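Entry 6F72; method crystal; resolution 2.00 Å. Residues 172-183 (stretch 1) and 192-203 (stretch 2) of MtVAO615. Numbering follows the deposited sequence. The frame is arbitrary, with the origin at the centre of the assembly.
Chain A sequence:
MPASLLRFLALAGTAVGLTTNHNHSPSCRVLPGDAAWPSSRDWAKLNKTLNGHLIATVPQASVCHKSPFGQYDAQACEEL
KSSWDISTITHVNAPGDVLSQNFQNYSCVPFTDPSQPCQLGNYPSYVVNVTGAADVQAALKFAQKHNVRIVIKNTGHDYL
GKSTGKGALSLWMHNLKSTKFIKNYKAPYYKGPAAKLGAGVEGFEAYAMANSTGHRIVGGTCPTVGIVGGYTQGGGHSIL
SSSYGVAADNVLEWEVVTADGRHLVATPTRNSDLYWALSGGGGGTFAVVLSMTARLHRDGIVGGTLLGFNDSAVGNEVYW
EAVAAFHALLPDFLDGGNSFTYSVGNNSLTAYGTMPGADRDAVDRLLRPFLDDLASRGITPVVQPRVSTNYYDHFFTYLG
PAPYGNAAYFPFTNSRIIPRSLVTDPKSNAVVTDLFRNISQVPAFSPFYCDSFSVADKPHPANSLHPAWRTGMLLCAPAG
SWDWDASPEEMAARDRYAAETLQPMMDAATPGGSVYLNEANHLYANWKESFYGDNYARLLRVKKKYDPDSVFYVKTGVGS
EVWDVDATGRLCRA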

# COMPACT_ATOMS: atom_id res chain seq x y z
N TRP A 172 2.81 13.31 11.05
CA TRP A 172 3.86 12.54 10.42
C TRP A 172 4.32 11.48 11.39
O TRP A 172 4.94 11.80 12.40
CB TRP A 172 5.01 13.47 9.98
CG TRP A 172 6.13 12.82 9.22
CD1 TRP A 172 6.02 11.88 8.24
CD2 TRP A 172 7.54 13.10 9.34
NE1 TRP A 172 7.25 11.53 7.76
CE2 TRP A 172 8.21 12.27 8.41
CE3 TRP A 172 8.29 13.96 10.15
CZ2 TRP A 172 9.61 12.27 8.26
CZ3 TRP A 172 9.70 13.97 10.00
CH2 TRP A 172 10.33 13.11 9.06
N MET A 173 4.02 10.23 11.06
CA MET A 173 4.13 9.08 11.96
C MET A 173 5.39 8.27 11.73
O MET A 173 5.66 7.32 12.48
CB MET A 173 2.92 8.13 11.76
CG MET A 173 1.58 8.82 11.70
SD MET A 173 1.28 9.93 13.09
CE MET A 173 1.02 8.72 14.36
N HIS A 174 6.16 8.67 10.72
CA HIS A 174 7.36 7.96 10.23
C HIS A 174 8.39 7.57 11.28
O HIS A 174 9.05 6.53 11.14
CB HIS A 174 8.04 8.82 9.15
CG HIS A 174 9.34 8.27 8.63
ND1 HIS A 174 9.45 7.02 8.08
CD2 HIS A 174 10.57 8.82 8.57
CE1 HIS A 174 10.70 6.81 7.72
NE2 HIS A 174 11.40 7.89 8.00
N ASN A 175 8.51 8.38 12.33
CA ASN A 175 9.58 8.23 13.30
C ASN A 175 9.18 7.45 14.55
O ASN A 175 9.97 7.32 15.46
CB ASN A 175 10.13 9.59 13.69
CG ASN A 175 10.68 10.34 12.52
OD1 ASN A 175 11.62 9.88 11.86
ND2 ASN A 175 10.09 11.49 12.22
N LEU A 176 7.95 6.91 14.56
CA LEU A 176 7.50 6.07 15.67
C LEU A 176 7.96 4.66 15.36
O LEU A 176 7.22 3.86 14.80
CB LEU A 176 5.98 6.19 15.84
CG LEU A 176 5.51 7.58 16.31
CD1 LEU A 176 4.00 7.69 16.27
CD2 LEU A 176 6.03 7.97 17.70
N LYS A 177 9.21 4.36 15.72
CA LYS A 177 9.92 3.15 15.27
C LYS A 177 10.12 2.05 16.32
O LYS A 177 10.80 1.05 16.03
CB LYS A 177 11.28 3.52 14.67
CG LYS A 177 11.24 4.45 13.46
CD LYS A 177 11.10 3.67 12.17
CE LYS A 177 11.51 4.51 10.97
NZ LYS A 177 10.80 3.97 9.77
N SER A 178 9.55 2.22 17.51
CA SER A 178 9.66 1.21 18.59
C SER A 178 9.25 -0.19 18.12
O SER A 178 8.32 -0.33 17.33
CB SER A 178 8.81 1.61 19.79
OG SER A 178 7.44 1.48 19.41
N THR A 179 9.99 -1.19 18.56
CA THR A 179 9.65 -2.59 18.31
C THR A 179 9.80 -3.40 19.61
O THR A 179 10.79 -3.25 20.35
CB THR A 179 10.51 -3.22 17.20
OG1 THR A 179 11.88 -3.24 17.61
CG2 THR A 179 10.42 -2.43 15.90
N LYS A 180 8.82 -4.25 19.88
CA LYS A 180 8.77 -4.96 21.15
C LYS A 180 8.37 -6.42 20.91
O LYS A 180 7.27 -6.68 20.40
CB LYS A 180 7.79 -4.24 22.08
CG LYS A 180 7.78 -4.70 23.53
CD LYS A 180 6.78 -3.84 24.29
CE LYS A 180 6.19 -4.55 25.49
NZ LYS A 180 7.20 -4.66 26.57
N PHE A 181 9.28 -7.34 21.24
CA PHE A 181 9.01 -8.77 21.14
C PHE A 181 8.23 -9.25 22.35
O PHE A 181 8.70 -9.12 23.49
CB PHE A 181 10.30 -9.59 20.96
CG PHE A 181 10.07 -11.09 20.90
CD1 PHE A 181 9.35 -11.67 19.85
CD2 PHE A 181 10.56 -11.92 21.92
CE1 PHE A 181 9.14 -13.05 19.81
CE2 PHE A 181 10.35 -13.30 21.88
CZ PHE A 181 9.64 -13.86 20.82
N ILE A 182 7.05 -9.80 22.09
CA ILE A 182 6.20 -10.41 23.12
C ILE A 182 6.22 -11.93 22.91
O ILE A 182 5.58 -12.46 21.99
CB ILE A 182 4.76 -9.84 23.10
CG1 ILE A 182 4.76 -8.31 23.25
CG2 ILE A 182 3.90 -10.48 24.18
CD1 ILE A 182 3.50 -7.63 22.76
N LYS A 183 6.98 -12.61 23.78
CA LYS A 183 7.20 -14.06 23.69
C LYS A 183 5.93 -14.90 23.88
O LYS A 183 5.76 -15.93 23.21
CB LYS A 183 8.26 -14.49 24.71
CG LYS A 183 8.82 -15.90 24.50
CD LYS A 183 9.99 -16.13 25.44
CE LYS A 183 10.44 -17.58 25.42
NZ LYS A 183 11.65 -17.76 26.28
N GLY A 192 0.76 -17.09 21.51
CA GLY A 192 2.04 -17.29 20.85
C GLY A 192 2.84 -16.00 20.73
O GLY A 192 2.46 -14.97 21.32
N PRO A 193 3.93 -16.03 19.94
CA PRO A 193 4.77 -14.84 19.83
C PRO A 193 4.00 -13.72 19.14
O PRO A 193 3.10 -13.98 18.32
CB PRO A 193 5.95 -15.28 18.96
CG PRO A 193 5.76 -16.76 18.72
CD PRO A 193 4.34 -17.08 18.98
N ALA A 194 4.35 -12.48 19.49
CA ALA A 194 3.79 -11.28 18.88
C ALA A 194 4.84 -10.16 18.87
O ALA A 194 5.85 -10.22 19.59
CB ALA A 194 2.54 -10.84 19.62
N ALA A 195 4.59 -9.16 18.04
CA ALA A 195 5.43 -7.98 17.96
C ALA A 195 4.55 -6.74 18.06
O ALA A 195 3.57 -6.61 17.32
CB ALA A 195 6.22 -7.99 16.67
N LYS A 196 4.88 -5.86 19.00
CA LYS A 196 4.27 -4.54 19.06
C LYS A 196 5.17 -3.60 18.25
O LYS A 196 6.38 -3.55 18.49
CB LYS A 196 4.12 -4.07 20.50
CG LYS A 196 3.36 -2.76 20.64
CD LYS A 196 3.20 -2.38 22.11
CE LYS A 196 2.93 -0.90 22.25
NZ LYS A 196 2.76 -0.53 23.68
N LEU A 197 4.59 -2.90 17.28
CA LEU A 197 5.36 -2.07 16.36
C LEU A 197 4.82 -0.66 16.28
O LEU A 197 3.62 -0.48 16.09
CB LEU A 197 5.39 -2.70 14.96
CG LEU A 197 5.82 -4.15 14.71
CD1 LEU A 197 5.62 -4.51 13.25
CD2 LEU A 197 7.26 -4.42 15.14
N GLY A 198 5.70 0.33 16.42
CA GLY A 198 5.30 1.73 16.30
C GLY A 198 4.80 2.05 14.89
O GLY A 198 5.15 1.36 13.93
N ALA A 199 3.97 3.09 14.78
CA ALA A 199 3.28 3.44 13.54
C ALA A 199 4.17 3.69 12.30
O ALA A 199 3.71 3.54 11.17
CB ALA A 199 2.35 4.61 13.78
N GLY A 200 5.43 4.06 12.53
CA GLY A 200 6.38 4.33 11.45
C GLY A 200 7.24 3.15 11.04
O GLY A 200 8.07 3.28 10.15
N VAL A 201 7.06 2.00 11.69
CA VAL A 201 7.84 0.79 11.35
C VAL A 201 7.55 0.37 9.90
O VAL A 201 6.38 0.20 9.51
CB VAL A 201 7.63 -0.38 12.36
CG1 VAL A 201 8.39 -1.64 11.93
CG2 VAL A 201 8.07 0.02 13.76
N GLU A 202 8.61 0.25 9.11
CA GLU A 202 8.53 -0.12 7.69
C GLU A 202 8.82 -1.60 7.52
O GLU A 202 9.40 -2.22 8.41
CB GLU A 202 9.48 0.74 6.85
CG GLU A 202 9.11 2.21 6.85
CD GLU A 202 10.13 3.08 6.14
OE1 GLU A 202 10.05 3.19 4.90
OE2 GLU A 202 11.00 3.64 6.83
N GLY A 203 8.40 -2.17 6.40
CA GLY A 203 8.56 -3.60 6.12
C GLY A 203 9.92 -4.18 6.48
O GLY A 203 9.98 -5.19 7.18
O HOH W 1 7.43 5.08 8.14
O HOH W 2 6.68 -1.12 20.40

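The apolar side chains of the contact sort onto the two faces of an antiparallel ladder. On one face Ile182 lies beside Ala194 (CB to CB, 4.2 Å), the short methyl leaving room for the branched neighbour; on the other, Thr179 CG2 meets Leu197 CD2 at 3.8 Å, and Phe181 CE1 reaches Pro193 CB at 4.0 Å. Beyond the strands, Ala199 CB packs against Met173 CB at 4.1 Å.

The strands themselves, 165° apart in direction, are joined by paired backbone hydrogen bonds. Lys180 N to Lys196 O and Lys196 N to Lys180 O each span 2.9 Å; Ile182 N to Ala194 O and Ala194 N to Ile182 O each span 2.8 Å. Gly198 N extends the ladder to Ser178 O (2.9 Å).

Two turns then meet, and Gly200 N donates to Leu176 O at 2.9 Å. Glycine suits this site because a CB would clash with the carbonyl oxygens of Met173 and His174; at Gly198 it would strike that of Leu176.

At the polar edge, the long side chain of Lys177 starts away from stretch 2 but brings its ammonium back: NZ forms a salt bridge with Glu202 OE2 (3.0 Å) and donates to Gly200 O (2.8 Å). A water links the same Gly200 O to His174 ND1, 2.8 Å from each.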